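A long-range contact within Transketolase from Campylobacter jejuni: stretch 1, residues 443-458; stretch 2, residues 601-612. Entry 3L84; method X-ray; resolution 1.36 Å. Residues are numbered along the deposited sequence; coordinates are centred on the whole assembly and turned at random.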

ATOM      1  N   SER A 443     -12.747  -7.368 -11.045  1.00  5.60           N
ATOM      2  CA  SER A 443     -14.066  -7.130 -10.490  1.00  6.16           C
ATOM      3  C   SER A 443     -14.577  -8.334  -9.722  1.00  6.72           C
ATOM      4  O   SER A 443     -13.902  -9.346  -9.569  1.00  6.92           O
ATOM      5  CB  SER A 443     -15.067  -6.777 -11.598  1.00  6.99           C
ATOM      6  OG  SER A 443     -15.449  -7.961 -12.283  1.00  8.55           O
ATOM      7  N   ILE A 444     -15.819  -8.228  -9.262  1.00  6.41           N
ATOM      8  CA  ILE A 444     -16.573  -9.355  -8.681  1.00  7.41           C
ATOM      9  C   ILE A 444     -16.634 -10.552  -9.615  1.00  7.69           C
ATOM     10  O   ILE A 444     -16.934 -11.648  -9.146  1.00  7.80           O
ATOM     11  CB  ILE A 444     -18.020  -8.941  -8.301  1.00  6.97           C
ATOM     12  CG1 ILE A 444     -18.746  -8.167  -9.430  1.00  7.68           C
ATOM     13  CG2 ILE A 444     -18.002  -8.094  -7.029  1.00  8.26           C
ATOM     14  CD1 ILE A 444     -20.299  -8.137  -9.281  1.00  8.49           C
ATOM     15  N   GLY A 445     -16.328 -10.387 -10.904  1.00  8.19           N
ATOM     16  CA  GLY A 445     -16.215 -11.510 -11.825  1.00  8.57           C
ATOM     17  C   GLY A 445     -15.143 -12.516 -11.435  1.00  9.06           C
ATOM     18  O   GLY A 445     -15.138 -13.658 -11.926  1.00 10.85           O
ATOM     19  N   VAL A 446     -14.243 -12.131 -10.535  1.00  8.63           N
ATOM     20  CA  VAL A 446     -13.337 -13.077  -9.884  1.00  9.23           C
ATOM     21  C   VAL A 446     -14.065 -14.301  -9.309  1.00  8.93           C
ATOM     22  O   VAL A 446     -13.575 -15.437  -9.378  1.00  9.71           O
ATOM     23  CB  VAL A 446     -12.542 -12.315  -8.793  1.00  9.14           C
ATOM     24  CG1 VAL A 446     -11.925 -13.270  -7.758  1.00 11.35           C
ATOM     25  CG2 VAL A 446     -11.457 -11.492  -9.459  1.00 10.04           C
ATOM     26  N   GLY A 447     -15.232 -14.084  -8.723  1.00  7.74           N
ATOM     27  CA  GLY A 447     -16.071 -15.178  -8.252  1.00  7.36           C
ATOM     28  C   GLY A 447     -15.673 -15.729  -6.903  1.00  6.60           C
ATOM     29  O   GLY A 447     -15.720 -15.050  -5.894  1.00  7.40           O
ATOM     30  N   GLU A 448     -15.318 -17.001  -6.867  1.00  6.29           N
ATOM     31  CA  GLU A 448     -15.289 -17.768  -5.630  1.00  6.32           C
ATOM     32  C   GLU A 448     -14.266 -17.295  -4.593  1.00  5.44           C
ATOM     33  O   GLU A 448     -14.475 -17.487  -3.387  1.00  6.64           O
ATOM     34  CB  GLU A 448     -15.067 -19.263  -5.910  1.00  6.83           C
ATOM     35  CG  GLU A 448     -16.260 -19.970  -6.616  1.00  7.44           C
ATOM     36  CD  GLU A 448     -16.216 -19.940  -8.113  1.00  8.86           C
ATOM     37  OE1 GLU A 448     -15.549 -19.083  -8.732  1.00  9.60           O
ATOM     38  OE2 GLU A 448     -16.871 -20.857  -8.673  1.00 12.18           O
ATOM     39  N   ASP A 449     -13.163 -16.707  -5.022  1.00  6.23           N
ATOM     40  CA  ASP A 449     -12.210 -16.203  -4.056  1.00  7.27           C
ATOM     41  C   ASP A 449     -12.815 -15.183  -3.094  1.00  7.92           C
ATOM     42  O   ASP A 449     -12.312 -15.030  -1.969  1.00  8.67           O
ATOM     43  CB  ASP A 449     -10.980 -15.627  -4.720  1.00  7.13           C
ATOM     44  CG  ASP A 449      -9.994 -16.660  -5.164  1.00 10.09           C
ATOM     45  OD1 ASP A 449     -10.072 -17.853  -4.791  1.00  7.96           O
ATOM     46  OD2 ASP A 449      -9.062 -16.264  -5.905  1.00 12.32           O
ATOM     47  N   GLY A 450     -13.885 -14.506  -3.503  1.00  6.82           N
ATOM     48  CA  GLY A 450     -14.621 -13.715  -2.535  1.00  6.68           C
ATOM     49  C   GLY A 450     -14.128 -12.290  -2.355  1.00  6.72           C
ATOM     50  O   GLY A 450     -13.207 -11.827  -3.063  1.00  7.22           O
ATOM     51  N   PRO A 451     -14.701 -11.608  -1.358  1.00  6.17           N
ATOM     52  CA  PRO A 451     -14.564 -10.140  -1.279  1.00  6.93           C
ATOM     53  C   PRO A 451     -13.163  -9.600  -1.026  1.00  6.90           C
ATOM     54  O   PRO A 451     -12.859  -8.470  -1.472  1.00  7.25           O
ATOM     55  CB  PRO A 451     -15.537  -9.752  -0.168  1.00  7.53           C
ATOM     56  CG  PRO A 451     -15.724 -10.978   0.607  1.00  8.88           C
ATOM     57  CD  PRO A 451     -15.714 -12.081  -0.403  1.00  5.88           C
ATOM     58  N   THR A 452     -12.308 -10.365  -0.356  1.00  6.63           N
ATOM     59  CA  THR A 452     -10.899  -9.931  -0.253  1.00  6.49           C
ATOM     60  C   THR A 452     -10.186  -9.855  -1.561  1.00  6.77           C
ATOM     61  O   THR A 452      -9.098  -9.243  -1.620  1.00  7.48           O
ATOM     62  CB  THR A 452     -10.065 -10.835   0.682  1.00  6.75           C
ATOM     63  OG1 THR A 452     -10.106 -12.189   0.245  1.00  8.60           O
ATOM     64  CG2 THR A 452     -10.527 -10.754   2.092  1.00  9.65           C
ATOM     65  N   HIS A 453     -10.695 -10.538  -2.587  1.00  6.24           N
ATOM     66  CA  HIS A 453     -10.044 -10.659  -3.888  1.00  6.74           C
ATOM     67  C   HIS A 453     -10.868  -9.982  -4.982  1.00  7.53           C
ATOM     68  O   HIS A 453     -10.551 -10.199  -6.161  1.00 10.85           O
ATOM     69  CB  HIS A 453      -9.733 -12.133  -4.234  1.00  7.48           C
ATOM     70  CG  HIS A 453      -8.646 -12.695  -3.376  1.00  8.65           C
ATOM     71  ND1 HIS A 453      -7.383 -13.026  -3.829  1.00 15.55           N
ATOM     72  CD2 HIS A 453      -8.629 -12.896  -2.041  1.00  7.63           C
ATOM     73  CE1 HIS A 453      -6.664 -13.472  -2.798  1.00  7.83           C
ATOM     74  NE2 HIS A 453      -7.403 -13.396  -1.710  1.00 13.05           N
ATOM     75  N   GLN A 454     -11.923  -9.226  -4.639  1.00  6.17           N
ATOM     76  CA  GLN A 454     -12.802  -8.581  -5.607  1.00  6.43           C
ATOM     77  C   GLN A 454     -12.640  -7.107  -5.509  1.00  5.77           C
ATOM     78  O   GLN A 454     -13.070  -6.511  -4.509  1.00  5.96           O
ATOM     79  CB  GLN A 454     -14.240  -8.989  -5.378  1.00  6.22           C
ATOM     80  CG  GLN A 454     -14.484 -10.471  -5.766  1.00  5.83           C
ATOM     81  CD  GLN A 454     -15.778 -11.036  -5.244  1.00  7.16           C
ATOM     82  OE1 GLN A 454     -16.453 -10.396  -4.450  1.00  9.84           O
ATOM     83  NE2 GLN A 454     -16.149 -12.234  -5.672  1.00  7.42           N
ATOM     84  N   PRO A 455     -12.035  -6.453  -6.504  1.00  5.36           N
ATOM     85  CA  PRO A 455     -11.924  -5.013  -6.491  1.00  6.06           C
ATOM     86  C   PRO A 455     -13.270  -4.304  -6.448  1.00  5.56           C
ATOM     87  O   PRO A 455     -14.275  -4.816  -6.953  1.00  6.50           O
ATOM     88  CB  PRO A 455     -11.219  -4.704  -7.816  1.00  6.70           C
ATOM     89  CG  PRO A 455     -10.483  -5.930  -8.134  1.00  6.97           C
ATOM     90  CD  PRO A 455     -11.371  -7.048  -7.676  1.00  6.14           C
ATOM     91  N   ILE A 456     -13.296  -3.172  -5.754  1.00  5.36           N
ATOM     92  CA  ILE A 456     -14.490  -2.313  -5.674  1.00  5.92           C
ATOM     93  C   ILE A 456     -14.082  -0.857  -5.856  1.00  5.88           C
ATOM     94  O   ILE A 456     -14.641  -0.147  -6.710  1.00  6.47           O
ATOM     95  CB  ILE A 456     -15.251  -2.492  -4.314  1.00  5.92           C
ATOM     96  CG1 ILE A 456     -15.729  -3.925  -4.101  1.00  7.13           C
ATOM     97  CG2 ILE A 456     -16.403  -1.484  -4.204  1.00  6.99           C
ATOM     98  CD1 ILE A 456     -16.870  -4.395  -5.004  1.00  8.80           C
ATOM     99  N   GLU A 457     -13.111  -0.406  -5.078  1.00  6.27           N
ATOM    100  CA  GLU A 457     -12.710   1.005  -4.985  1.00  5.46           C
ATOM    101  C   GLU A 457     -11.441   1.364  -5.770  1.00  5.91           C
ATOM    102  O   GLU A 457     -11.064   2.540  -5.837  1.00  6.78           O
ATOM    103  CB  GLU A 457     -12.527   1.424  -3.519  1.00  6.90           C
ATOM    104  CG  GLU A 457     -11.365   0.811  -2.771  1.00  6.99           C
ATOM    105  CD  GLU A 457     -11.600  -0.571  -2.148  1.00  8.41           C
ATOM    106  OE1 GLU A 457     -12.326  -1.434  -2.722  1.00  7.09           O
ATOM    107  OE2 GLU A 457     -10.984  -0.859  -1.088  1.00  7.97           O
ATOM    108  N   GLN A 458     -10.781   0.368  -6.357  1.00  6.15           N
ATOM    109  CA  GLN A 458      -9.480   0.614  -6.961  1.00  6.20           C
ATOM    110  C   GLN A 458      -9.540   1.434  -8.229  1.00  7.15           C
ATOM    111  O   GLN A 458      -8.604   2.188  -8.513  1.00  6.84           O
ATOM    112  CB  GLN A 458      -8.746  -0.709  -7.171  1.00  7.54           C
ATOM    113  CG  GLN A 458      -8.324  -1.395  -5.869  1.00  7.39           C
ATOM    114  CD  GLN A 458      -9.483  -1.990  -5.087  1.00  6.36           C
ATOM    115  OE1 GLN A 458     -10.449  -2.470  -5.672  1.00  8.07           O
ATOM    116  NE2 GLN A 458      -9.381  -2.011  -3.765  1.00  8.42           N
ATOM    117  N   GLY A 601     -23.700   0.902 -10.016  1.00  7.96           N
ATOM    118  CA  GLY A 601     -22.433   0.324  -9.624  1.00  8.27           C
ATOM    119  C   GLY A 601     -22.597  -0.633  -8.476  1.00  8.13           C
ATOM    120  O   GLY A 601     -23.667  -1.230  -8.280  1.00  9.55           O
ATOM    121  N   ILE A 602     -21.536  -0.755  -7.675  1.00  8.57           N
ATOM    122  CA  ILE A 602     -21.533  -1.591  -6.491  1.00  8.62           C
ATOM    123  C   ILE A 602     -21.106  -0.716  -5.317  1.00  9.41           C
ATOM    124  O   ILE A 602     -20.026  -0.104  -5.397  1.00 11.37           O
ATOM    125  CB  ILE A 602     -20.571  -2.783  -6.668  1.00  8.67           C
ATOM    126  CG1 ILE A 602     -20.871  -3.576  -7.914  1.00 10.41           C
ATOM    127  CG2 ILE A 602     -20.570  -3.670  -5.393  1.00 10.21           C
ATOM    128  CD1 ILE A 602     -19.783  -4.624  -8.215  1.00 11.17           C
ATOM    129  N   GLU A 603     -21.853  -0.734  -4.253  1.00  8.70           N
ATOM    130  CA  GLU A 603     -21.583   0.145  -3.088  1.00 10.32           C
ATOM    131  C   GLU A 603     -21.035  -0.620  -1.898  1.00 11.21           C
ATOM    132  O   GLU A 603     -20.618   0.009  -0.911  1.00 14.88           O
ATOM    133  CB  GLU A 603     -22.838   0.909  -2.720  1.00 11.14           C
ATOM    134  CG  GLU A 603     -23.240   1.899  -3.778  1.00 15.32           C
ATOM    135  CD  GLU A 603     -24.451   2.692  -3.361  1.00 21.19           C
ATOM    136  OE1 GLU A 603     -24.274   3.830  -2.857  1.00 25.44           O
ATOM    137  OE2 GLU A 603     -25.587   2.158  -3.497  1.00 22.88           O
ATOM    138  N   SER A 604     -21.069  -1.936  -1.929  1.00  7.86           N
ATOM    139  CA  SER A 604     -20.627  -2.800  -0.846  1.00  7.63           C
ATOM    140  C   SER A 604     -19.387  -3.561  -1.282  1.00  6.20           C
ATOM    141  O   SER A 604     -18.971  -3.481  -2.426  1.00  7.43           O
ATOM    142  CB  SER A 604     -21.755  -3.779  -0.474  1.00  7.88           C
ATOM    143  OG  SER A 604     -21.949  -4.729  -1.488  1.00  9.44           O
ATOM    144  N   PHE A 605     -18.839  -4.366  -0.385  1.00  6.55           N
ATOM    145  CA  PHE A 605     -17.903  -5.402  -0.774  1.00  6.39           C
ATOM    146  C   PHE A 605     -18.620  -6.545  -1.495  1.00  6.77           C
ATOM    147  O   PHE A 605     -19.868  -6.612  -1.501  1.00  7.67           O
ATOM    148  CB  PHE A 605     -17.065  -5.907   0.381  1.00  6.44           C
ATOM    149  CG  PHE A 605     -16.128  -4.865   0.936  1.00  5.59           C
ATOM    150  CD1 PHE A 605     -15.034  -4.442   0.192  1.00  6.27           C
ATOM    151  CD2 PHE A 605     -16.304  -4.324   2.198  1.00  6.20           C
ATOM    152  CE1 PHE A 605     -14.138  -3.498   0.687  1.00  6.28           C
ATOM    153  CE2 PHE A 605     -15.434  -3.364   2.696  1.00  5.98           C
ATOM    154  CZ  PHE A 605     -14.339  -2.950   1.929  1.00  6.11           C
ATOM    155  N   GLY A 606     -17.861  -7.404  -2.126  1.00  6.75           N
ATOM    156  CA  GLY A 606     -18.412  -8.502  -2.900  1.00  7.18           C
ATOM    157  C   GLY A 606     -18.834  -9.721  -2.107  1.00  7.16           C
ATOM    158  O   GLY A 606     -19.183  -9.626  -0.933  1.00  8.60           O
ATOM    159  N   GLU A 607     -18.896 -10.861  -2.798  1.00  7.67           N
ATOM    160  CA  GLU A 607     -19.365 -12.118  -2.232  1.00  7.61           C
ATOM    161  C   GLU A 607     -18.575 -13.264  -2.840  1.00  7.43           C
ATOM    162  O   GLU A 607     -18.257 -13.253  -3.995  1.00  8.04           O
ATOM    163  CB  GLU A 607     -20.846 -12.315  -2.566  1.00  9.01           C
ATOM    164  CG  GLU A 607     -21.811 -11.379  -1.853  1.00 10.24           C
ATOM    165  CD  GLU A 607     -21.981 -11.664  -0.392  1.00 13.36           C
ATOM    166  OE1 GLU A 607     -21.499 -12.695   0.139  1.00 12.43           O
ATOM    167  OE2 GLU A 607     -22.623 -10.786   0.258  1.00 17.67           O
ATOM    168  N   SER A 608     -18.321 -14.307  -2.058  1.00  7.78           N
ATOM    169  CA  SER A 608     -17.769 -15.548  -2.571  1.00  7.07           C
ATOM    170  C   SER A 608     -18.853 -16.381  -3.228  1.00  8.00           C
ATOM    171  O   SER A 608     -19.760 -16.863  -2.565  1.00  9.75           O
ATOM    172  CB  SER A 608     -17.088 -16.307  -1.403  1.00  7.39           C
ATOM    173  OG  SER A 608     -16.632 -17.570  -1.818  1.00  7.49           O
ATOM    174  N   GLY A 609     -18.740 -16.625  -4.522  1.00  7.42           N
ATOM    175  CA  GLY A 609     -19.686 -17.460  -5.261  1.00  7.11           C
ATOM    176  C   GLY A 609     -19.269 -17.540  -6.708  1.00  6.88           C
ATOM    177  O   GLY A 609     -18.315 -16.886  -7.127  1.00  7.54           O
ATOM    178  N   LYS A 610     -19.948 -18.387  -7.482  1.00  7.52           N
ATOM    179  CA  LYS A 610     -19.678 -18.453  -8.925  1.00  9.15           C
ATOM    180  C   LYS A 610     -19.877 -17.103  -9.562  1.00  9.04           C
ATOM    181  O   LYS A 610     -20.811 -16.390  -9.190  1.00  8.26           O
ATOM    182  CB  LYS A 610     -20.619 -19.481  -9.541  1.00  9.39           C
ATOM    183  CG  LYS A 610     -20.408 -20.949  -9.088  1.00 11.09           C
ATOM    184  CD  LYS A 610     -21.425 -21.884  -9.747  1.00 13.58           C
ATOM    185  CE  LYS A 610     -21.314 -23.311  -9.183  1.00 14.64           C
ATOM    186  NZ  LYS A 610     -19.966 -23.909  -9.318  1.00 16.70           N
ATOM    187  N   ASP A 611     -19.026 -16.727 -10.506  1.00 10.02           N
ATOM    188  CA  ASP A 611     -19.100 -15.445 -11.162  1.00 10.93           C
ATOM    189  C   ASP A 611     -20.505 -15.057 -11.607  1.00 11.56           C
ATOM    190  O   ASP A 611     -20.951 -13.949 -11.309  1.00 11.32           O
ATOM    191  CB  ASP A 611     -18.073 -15.341 -12.308  1.00 12.76           C
ATOM    192  CG  ASP A 611     -18.203 -16.405 -13.396  1.00 15.72           C
ATOM    193  OD1 ASP A 611     -19.075 -17.304 -13.386  1.00 17.61           O
ATOM    194  OD2 ASP A 611     -17.336 -16.303 -14.307  1.00 20.97           O
ATOM    195  N   LYS A 612     -21.187 -15.956 -12.288  1.00 11.44           N
ATOM    196  CA  LYS A 612     -22.529 -15.617 -12.795  1.00 12.65           C
ATOM    197  C   LYS A 612     -23.495 -15.332 -11.629  1.00 11.29           C
ATOM    198  O   LYS A 612     -24.346 -14.443 -11.742  1.00 10.86           O
ATOM    199  CB  LYS A 612     -23.069 -16.684 -13.748  1.00 14.44           C
ATOM    200  CG  LYS A 612     -22.366 -16.714 -15.107  1.00 21.18           C
ATOM    201  CD  LYS A 612     -22.909 -17.875 -15.947  1.00 28.62           C
ATOM    202  CE  LYS A 612     -22.189 -18.052 -17.288  1.00 32.44           C
ATOM    203  NZ  LYS A 612     -22.747 -19.225 -18.057  1.00 35.65           N
TER
HETATM  204  O   HOH W   1     -14.626 -15.617 -13.551  1.00 29.62           O
HETATM  205  O   HOH W   2     -18.113 -22.968  -7.447  1.00 11.26           O
HETATM  206  O   HOH W   3     -16.553 -18.138 -11.035  1.00 11.98           O
HETATM  207  O   HOH W   4     -15.001  -6.926  -2.431  1.00  5.77           O

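Two segments, mostly loop and turn with short 3-10 pieces and at least 146 residues apart in sequence wherever they touch, bury 745 Å² between them. The backbones run in opposite directions, Gly447 lying by Asp611 and Pro451 by Gly606, and the closest CA pair is Gly450 and Ser608, 3.6 Å apart.

Such proximity depends on glycine. Gly447 and Gly450 bound a type I turn, both with positive phi; a CB on Gly450 would press against CB of Ser608 and clash with CD of Pro451. On the facing segment, a CB on Gly606 would point toward stretch 1 and strike OE1 of Gln454.

No strands pair here; the direct hydrogen bonds across the contact run between side chain and backbone. Gln454 reads Glu607 with both ends of its amide: NE2 donates to Glu607 O at 2.9 Å, while OE1 accepts a weak bond from Glu607 N at 3.0 Å. Its carbonyl end fits because Gly606 leaves room, Gln454 OE1 lying 3.1 Å from Gly606 CA. Ser608 OG donates to Glu448 O, 2.7 Å away, tying the turn to the second stretch.

The apolar part joins three isoleucines with Pro451 and Phe605. Ile444 CD1 meets Ile602 CD1 at 3.7 Å, and Ile456 CD1 reaches Ile602 CG2 at 3.8 Å, so Ile602 is shared by two isoleucines. Pro451 CB packs on Phe605 CB at 4.2 Å. Burial has a price: Ser604 O finds no polar partner, with Ile456 CD1 3.4 Å from it.

Water completes the polar contacts. One molecule donates to Pro451 O and Gln454 O and accepts from Gly606 N; others link Gly445 O to Asp611 OD2 and Glu448 OE1 to Asp611 N. Glu448 OE2 and Lys610 NZ are 4.4 Å apart, beyond a salt bridge; a water accepts from Lys610 NZ and lies 2.7 Å from Glu448 OE2.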